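Local coordinates for protein AxyAgu115A (Amphibacillus xylanus NBRC 15112, PDB 6NPS) that acts as a family GH115 alpha-glucuronidase, a hydrolase that probably removes glucuronic acid side groups from xylan, at residues T54-R57 with D58-S61; A566-L570 with V571-T575; V894-D897 with G898-V901. The protein carries 3 engineered substitutions. All blocks are in the same frame, centred on the assembly; numbering follows the deposited sequence.

Contact 1: T54-R57 with D58-S61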
loop_
_atom_site.group_PDB
_atom_site.type_symbol
_atom_site.label_atom_id
_atom_site.label_comp_id
_atom_site.label_asym_id
_atom_site.label_seq_id
_atom_site.Cartn_x
_atom_site.Cartn_y
_atom_site.Cartn_z
ATOM N N THR A 54 -48.023 -36.631 -41.630
ATOM C CA THR A 54 -48.553 -37.852 -42.217
ATOM C C THR A 54 -47.715 -38.250 -43.421
ATOM O O THR A 54 -47.103 -37.401 -44.074
ATOM C CB THR A 54 -50.014 -37.718 -42.644
ATOM O OG1 THR A 54 -50.484 -38.985 -43.126
ATOM C CG2 THR A 54 -50.154 -36.688 -43.737
ATOM N N LYS A 55 -47.677 -39.555 -43.698
ATOM C CA LYS A 55 -47.081 -40.055 -44.927
ATOM C C LYS A 55 -48.100 -40.251 -46.040
ATOM O O LYS A 55 -47.703 -40.462 -47.189
ATOM C CB LYS A 55 -46.356 -41.378 -44.665
ATOM C CG LYS A 55 -45.314 -41.287 -43.577
ATOM C CD LYS A 55 -44.937 -42.669 -43.059
ATOM C CE LYS A 55 -44.546 -42.627 -41.581
ATOM N NZ LYS A 55 -44.345 -43.995 -41.013
ATOM N N ASP A 56 -49.390 -40.180 -45.738
ATOM C CA ASP A 56 -50.443 -40.363 -46.731
ATOM C C ASP A 56 -50.883 -38.992 -47.232
ATOM O O ASP A 56 -51.325 -38.142 -46.441
ATOM C CB ASP A 56 -51.614 -41.139 -46.124
ATOM C CG ASP A 56 -52.718 -41.458 -47.135
ATOM O OD1 ASP A 56 -52.944 -40.661 -48.073
ATOM O OD2 ASP A 56 -53.376 -42.511 -46.985
ATOM N N ARG A 57 -50.763 -38.764 -48.516
ATOM C CA ARG A 57 -51.136 -37.484 -49.058
ATOM C C ARG A 57 -52.610 -37.148 -48.947
ATOM O O ARG A 57 -52.983 -36.014 -48.936
ATOM C CB ARG A 57 -50.687 -37.348 -50.483
ATOM C CG ARG A 57 -49.223 -37.107 -50.602
ATOM C CD ARG A 57 -48.610 -37.983 -51.641
ATOM N NE ARG A 57 -48.504 -37.261 -52.872
ATOM C CZ ARG A 57 -47.367 -36.966 -53.451
ATOM N NH1 ARG A 57 -46.263 -37.328 -52.901
ATOM N NH2 ARG A 57 -47.360 -36.328 -54.578
ATOM N N ASP A 58 -53.453 -38.140 -48.939
ATOM C CA ASP A 58 -54.867 -37.839 -48.756
ATOM C C ASP A 58 -55.208 -37.432 -47.331
ATOM O O ASP A 58 -56.341 -37.022 -47.077
ATOM C CB ASP A 58 -55.702 -39.035 -49.172
ATOM C CG ASP A 58 -55.840 -39.135 -50.670
ATOM O OD1 ASP A 58 -56.222 -38.114 -51.290
ATOM O OD2 ASP A 58 -55.579 -40.227 -51.223
ATOM N N MET A 59 -54.247 -37.518 -46.418
ATOM C CA MET A 59 -54.480 -37.147 -45.023
ATOM C C MET A 59 -53.981 -35.744 -44.664
ATOM O O MET A 59 -54.007 -35.354 -43.495
ATOM C CB MET A 59 -53.847 -38.180 -44.087
ATOM C CG MET A 59 -54.148 -39.622 -44.459
ATOM S SD MET A 59 -55.654 -40.241 -43.687
ATOM C CE MET A 59 -55.197 -40.183 -41.956
ATOM N N LEU A 60 -53.528 -34.988 -45.660
ATOM C CA LEU A 60 -52.986 -33.662 -45.421
ATOM C C LEU A 60 -54.124 -32.670 -45.196
ATOM O O LEU A 60 -55.263 -32.881 -45.620
ATOM C CB LEU A 60 -52.134 -33.219 -46.607
ATOM C CG LEU A 60 -50.806 -33.955 -46.768
ATOM C CD1 LEU A 60 -50.115 -33.575 -48.084
ATOM C CD2 LEU A 60 -49.948 -33.540 -45.564
ATOM N N SER A 61 -53.787 -31.576 -44.540
ATOM C CA SER A 61 -54.742 -30.501 -44.349
ATOM C C SER A 61 -54.903 -29.716 -45.654
ATOM O O SER A 61 -54.040 -29.747 -46.536
ATOM C CB SER A 61 -54.258 -29.607 -43.199
ATOM O OG SER A 61 -54.654 -28.257 -43.355
#
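Asp56 reaches forward along the chain, where it bonds the backbone N of Asp58 and packs against the side chain of Met59 at a tight turn. Two motifs overlap here. Thr54 begins an ST turn, and Asp56 begins an Asx turn that leads into a short 3-10 turn. The loop connects strands 53-54 and 60-61.

The Asp56 carboxylate stands beside its own carbonyl carbon, opposite the backbone N (chi1 -176°). This brings OD1 within 2.7 Å of Asp58 N. The donor comes in on the anti side of OD1, somewhat out of the carboxylate plane. The Asp58 carboxylate is turned well out of the plane of the Asp56 one. Asp56 OD1 and Asp58 OD2 stay 4.1 Å apart. Two negative charges this close may raise the pKa of one or both groups slightly.

The backbone closes the same turn. Met59 N donates to Asp56 O at 3.0 Å, from above the carbonyl plane. A weaker bond runs from Leu60 N to Arg57 O.

Met59 CG rests against Asp56 CB at 3.4 Å, and the rest of the chain leads off from the turn. Met59 CB faces Thr54. The Thr54 and Met59 side chains meet at about a right angle, and Thr54 OG1 lies 3.6 Å from Met59 CB. Thr54 thus uses its two branches differently. OG1 accepts from Asp56 N, and CG2 turns to Leu60.

Arg57 finds its polar partners outside the turn. Its NH2 forms a salt bridge with Glu78, and NH1 bonds to Tyr23 OH. Leu60 also packs on Tyr23 of strand 20-23 and on Ile106. Within the turn, Leu60 CD2 meets Thr54 CG2 at 3.6 Å.

Contact 2: A566-L570 with V571-T575; sequences AYFAL and VYYPT
Tyr572 touches both Tyr567 and Phe568, about one helical turn earlier on helix 564-596. Its CB presses on Tyr567 CE2 at 3.5 Å. Its ring meets Phe568 obliquely, with Tyr572 CD2 3.5 Å from Phe568 CE1. The Phe568 and Tyr572 planes are inclined at 35°, neither stacked nor T-shaped. Tyr567 OH sits at the edge of the Tyr572 ring, and the Tyr572 backbone N lies over one face of the Tyr567 ring.

Phe568 fills the notch between Tyr572 and Tyr573, with CE2 3.7 Å from Tyr573 CB. On the far flank of the Tyr567 ring, Val571 CG1 is the bump that CE1 meets.

The helix widens here into a pi-type turn, marked by the i+5 bonds of Tyr572 N and Tyr573 N. Tyr567 O takes two N-H groups from opposite faces of its plane: Tyr572 N at 2.9 Å and Val571 N at 2.8 Å. Pro574 then kinks the helix, as its N has no proton to give to the turn before. Its CD lies 3.5 Å from Ala569 O.

Outside the segments, Tyr567 OH bonds to Ala552 O of helix 537-558, and Tyr573 stacks on Tyr623 of helix 601-629. Val571 packs on Leu509 of helix 500-519. The hydrogen bonds across the two segments are all backbone ones, and the side chains meet through apolar atoms. The side-chain fit therefore depends on ring shape and burial.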
loop_
_atom_site.group_PDB
_atom_site.type_symbol
_atom_site.label_atom_id
_atom_site.label_comp_id
_atom_site.label_asym_id
_atom_site.label_seq_id
_atom_site.Cartn_x
_atom_site.Cartn_y
_atom_site.Cartn_z
ATOM N N ALA A 566 -36.186 -16.326 -19.108
ATOM C CA ALA A 566 -35.444 -15.738 -20.222
ATOM C C ALA A 566 -34.911 -14.354 -19.884
ATOM O O ALA A 566 -33.761 -14.044 -20.186
ATOM C CB ALA A 566 -36.337 -15.690 -21.474
ATOM N N TYR A 567 -35.727 -13.495 -19.271
ATOM C CA TYR A 567 -35.207 -12.213 -18.807
ATOM C C TYR A 567 -34.000 -12.415 -17.880
ATOM O O TYR A 567 -32.938 -11.798 -18.055
ATOM C CB TYR A 567 -36.312 -11.402 -18.104
ATOM C CG TYR A 567 -35.728 -10.139 -17.524
ATOM C CD1 TYR A 567 -35.252 -9.127 -18.355
ATOM C CD2 TYR A 567 -35.607 -9.974 -16.157
ATOM C CE1 TYR A 567 -34.668 -7.998 -17.843
ATOM C CE2 TYR A 567 -35.022 -8.849 -15.639
ATOM C CZ TYR A 567 -34.575 -7.866 -16.487
ATOM O OH TYR A 567 -33.991 -6.749 -15.958
ATOM N N PHE A 568 -34.133 -13.308 -16.910
ATOM C CA PHE A 568 -33.065 -13.507 -15.934
ATOM C C PHE A 568 -31.788 -14.036 -16.593
ATOM O O PHE A 568 -30.692 -13.519 -16.361
ATOM C CB PHE A 568 -33.534 -14.492 -14.852
ATOM C CG PHE A 568 -32.581 -14.578 -13.696
ATOM C CD1 PHE A 568 -32.778 -13.794 -12.564
ATOM C CD2 PHE A 568 -31.471 -15.405 -13.745
ATOM C CE1 PHE A 568 -31.882 -13.844 -11.499
ATOM C CE2 PHE A 568 -30.564 -15.442 -12.695
ATOM C CZ PHE A 568 -30.780 -14.663 -11.565
ATOM N N ALA A 569 -31.905 -15.097 -17.396
ATOM C CA ALA A 569 -30.709 -15.709 -17.960
ATOM C C ALA A 569 -30.065 -14.849 -19.043
ATOM O O ALA A 569 -28.838 -14.839 -19.165
ATOM C CB ALA A 569 -31.051 -17.089 -18.522
ATOM N N LEU A 570 -30.854 -14.086 -19.802
ATOM C CA LEU A 570 -30.305 -13.328 -20.917
ATOM C C LEU A 570 -29.931 -11.896 -20.547
ATOM O O LEU A 570 -29.073 -11.301 -21.217
ATOM C CB LEU A 570 -31.316 -13.299 -22.086
ATOM C CG LEU A 570 -31.598 -14.666 -22.773
ATOM C CD1 LEU A 570 -32.639 -14.580 -23.898
ATOM C CD2 LEU A 570 -30.318 -15.333 -23.309
ATOM N N VAL A 571 -30.610 -11.283 -19.576
ATOM C CA VAL A 571 -30.390 -9.855 -19.350
ATOM C C VAL A 571 -29.994 -9.610 -17.889
ATOM O O VAL A 571 -28.954 -9.015 -17.597
ATOM C CB VAL A 571 -31.646 -9.053 -19.733
ATOM C CG1 VAL A 571 -31.415 -7.565 -19.465
ATOM C CG2 VAL A 571 -31.999 -9.321 -21.198
ATOM N N TYR A 572 -30.826 -10.063 -16.955
ATOM C CA TYR A 572 -30.628 -9.675 -15.564
ATOM C C TYR A 572 -29.333 -10.258 -14.993
ATOM O O TYR A 572 -28.535 -9.541 -14.383
ATOM C CB TYR A 572 -31.845 -10.118 -14.738
ATOM C CG TYR A 572 -31.823 -9.625 -13.304
ATOM C CD1 TYR A 572 -32.303 -8.345 -12.978
ATOM C CD2 TYR A 572 -31.342 -10.439 -12.278
ATOM C CE1 TYR A 572 -32.285 -7.904 -11.642
ATOM C CE2 TYR A 572 -31.317 -10.013 -10.960
ATOM C CZ TYR A 572 -31.797 -8.754 -10.651
ATOM O OH TYR A 572 -31.776 -8.337 -9.353
ATOM N N TYR A 573 -29.116 -11.569 -15.144
ATOM C CA TYR A 573 -27.923 -12.173 -14.546
ATOM C C TYR A 573 -26.620 -11.614 -15.141
ATOM O O TYR A 573 -25.750 -11.186 -14.368
ATOM C CB TYR A 573 -28.033 -13.706 -14.678
ATOM C CG TYR A 573 -26.755 -14.408 -14.279
ATOM C CD1 TYR A 573 -26.337 -14.416 -12.959
ATOM C CD2 TYR A 573 -25.958 -15.042 -15.227
ATOM C CE1 TYR A 573 -25.149 -15.049 -12.578
ATOM C CE2 TYR A 573 -24.784 -15.682 -14.862
ATOM C CZ TYR A 573 -24.378 -15.655 -13.540
ATOM O OH TYR A 573 -23.205 -16.254 -13.168
ATOM N N PRO A 574 -26.404 -11.590 -16.474
ATOM C CA PRO A 574 -25.190 -10.920 -17.017
ATOM C C PRO A 574 -25.031 -9.465 -16.568
ATOM O O PRO A 574 -23.904 -9.023 -16.311
ATOM C CB PRO A 574 -25.396 -10.969 -18.545
ATOM C CG PRO A 574 -26.458 -11.906 -18.775
ATOM C CD PRO A 574 -27.279 -12.101 -17.534
ATOM N N THR A 575 -26.107 -8.668 -16.580
ATOM C CA THR A 575 -25.976 -7.252 -16.207
ATOM C C THR A 575 -25.571 -7.106 -14.757
ATOM O O THR A 575 -24.554 -6.486 -14.433
ATOM C CB THR A 575 -27.299 -6.493 -16.429
ATOM O OG1 THR A 575 -27.654 -6.598 -17.792
ATOM C CG2 THR A 575 -27.142 -4.996 -16.046
#

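Contact 3: V894-D897 with G898-V901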
loop_
_atom_site.group_PDB
_atom_site.type_symbol
_atom_site.label_atom_id
_atom_site.label_comp_id
_atom_site.label_asym_id
_atom_site.label_seq_id
_atom_site.Cartn_x
_atom_site.Cartn_y
_atom_site.Cartn_z
ATOM N N VAL A 894 3.699 3.346 -33.760
ATOM C CA VAL A 894 2.835 3.537 -32.597
ATOM C C VAL A 894 2.954 2.375 -31.616
ATOM O O VAL A 894 2.212 2.312 -30.632
ATOM C CB VAL A 894 1.356 3.732 -33.000
ATOM C CG1 VAL A 894 1.206 4.943 -33.921
ATOM C CG2 VAL A 894 0.790 2.473 -33.646
ATOM N N LEU A 895 3.886 1.464 -31.856
ATOM C CA LEU A 895 4.136 0.311 -30.980
ATOM C C LEU A 895 5.408 0.485 -30.138
ATOM O O LEU A 895 6.330 1.192 -30.542
ATOM C CB LEU A 895 4.286 -0.975 -31.803
ATOM C CG LEU A 895 3.036 -1.396 -32.572
ATOM C CD1 LEU A 895 3.306 -2.683 -33.305
ATOM C CD2 LEU A 895 1.894 -1.568 -31.631
ATOM N N PRO A 896 5.496 -0.184 -28.979
ATOM C CA PRO A 896 6.761 -0.227 -28.228
ATOM C C PRO A 896 7.867 -0.966 -28.954
ATOM O O PRO A 896 7.631 -1.903 -29.731
ATOM C CB PRO A 896 6.394 -0.985 -26.945
ATOM C CG PRO A 896 4.947 -0.897 -26.832
ATOM C CD PRO A 896 4.394 -0.818 -28.233
ATOM N N ASP A 897 9.098 -0.561 -28.645
ATOM C CA ASP A 897 10.268 -1.332 -29.042
ATOM C C ASP A 897 10.096 -2.795 -28.649
ATOM O O ASP A 897 9.696 -3.105 -27.520
ATOM C CB ASP A 897 11.530 -0.776 -28.369
ATOM C CG ASP A 897 11.759 0.696 -28.663
ATOM O OD1 ASP A 897 11.933 1.470 -27.694
ATOM O OD2 ASP A 897 11.782 1.074 -29.855
ATOM N N GLY A 898 10.386 -3.689 -29.591
ATOM C CA GLY A 898 10.341 -5.111 -29.311
ATOM C C GLY A 898 8.963 -5.698 -29.116
ATOM O O GLY A 898 8.843 -6.801 -28.571
ATOM N N TYR A 899 7.914 -4.999 -29.555
ATOM C CA TYR A 899 6.553 -5.452 -29.319
ATOM C C TYR A 899 6.302 -6.824 -29.933
ATOM O O TYR A 899 6.754 -7.120 -31.041
ATOM C CB TYR A 899 5.566 -4.444 -29.904
ATOM C CG TYR A 899 4.148 -4.858 -29.705
ATOM C CD1 TYR A 899 3.453 -4.465 -28.575
ATOM C CD2 TYR A 899 3.482 -5.632 -30.662
ATOM C CE1 TYR A 899 2.143 -4.845 -28.385
ATOM C CE2 TYR A 899 2.159 -6.009 -30.476
ATOM C CZ TYR A 899 1.514 -5.618 -29.335
ATOM O OH TYR A 899 0.221 -5.981 -29.125
ATOM N N HIS A 900 5.541 -7.658 -29.225
ATOM C CA HIS A 900 5.082 -8.917 -29.808
ATOM C C HIS A 900 3.983 -9.477 -28.923
ATOM O O HIS A 900 4.004 -9.299 -27.702
ATOM C CB HIS A 900 6.230 -9.946 -29.979
ATOM C CG HIS A 900 6.894 -10.337 -28.693
ATOM N ND1 HIS A 900 7.782 -9.511 -28.036
ATOM C CD2 HIS A 900 6.802 -11.461 -27.939
ATOM C CE1 HIS A 900 8.202 -10.107 -26.930
ATOM N NE2 HIS A 900 7.621 -11.289 -26.849
ATOM N N VAL A 901 3.010 -10.134 -29.551
ATOM C CA VAL A 901 1.992 -10.834 -28.782
ATOM C C VAL A 901 2.660 -11.783 -27.787
ATOM O O VAL A 901 3.660 -12.453 -28.100
ATOM C CB VAL A 901 1.040 -11.564 -29.750
ATOM C CG1 VAL A 901 0.066 -12.460 -28.998
ATOM C CG2 VAL A 901 0.283 -10.527 -30.603
#
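The Tyr899 ring has Leu895 CD2 over one face, and Pro896 CD comes to it at a slant. The closest atoms of the leucine are on its other branch: CD1 lies 4.0 Å from Tyr899 CD2. Pro896 and Tyr899 run side by side and point the same way, with Pro896 CD 3.8 Å from Tyr899 CD1. Tyr899 extends its ring opposite its own backbone N (chi1 179°), and this lays it along the proline. The second flat group is the His900 imidazole. At its edge, in the ring plane, is Gly898 O, which accepts from ND1 at 3.0 Å. The bond is nearly straight (167°) and also lies in the carbonyl plane, which probably helps to set the imidazole's rotation.

The chain leading up to these rings makes a type II beta turn from Pro896 to Tyr899. Tyr899 N donates to Pro896 O at 3.1 Å, from well above the carbonyl plane. Gly898 takes the third position, where a type II turn needs positive phi (71°).

The turn lies in the loop between strand 890-893 and helix 904-912, in the GH115 C-terminal domain, which belongs to the galactose-binding-like clan. Tyr899 also packs on Trp906 of that helix and on Arg915, and Leu895 on Pro871. Nearby, Val901 touches Asp385, in the loop after strand 379-383 of the parallel eight-stranded sheet. The phenol end of Tyr899 is held outside the turn, where OH hydrogen-bonds to Asn870 OD1.

The three contacts follow in chain order and lie far apart. Contact 1 is a surface turn near the N-terminus. Contact 2 is a buried stretch of helix 564-596, which packs with helices 500-519, 537-558 and 601-629. Contact 3 is a surface turn of the C-terminal domain. Centres of contacts 1 and 2 are 43 Å apart, those of 2 and 3 are 39 Å apart, and those of 1 and 3 are 69 Å apart. Contact 3 lies across the chain's centre from both others. They share no helix, strand or sheet and do not touch. They are local features of three separate regions: two surface turns and one buried helical segment in a large multidomain enzyme.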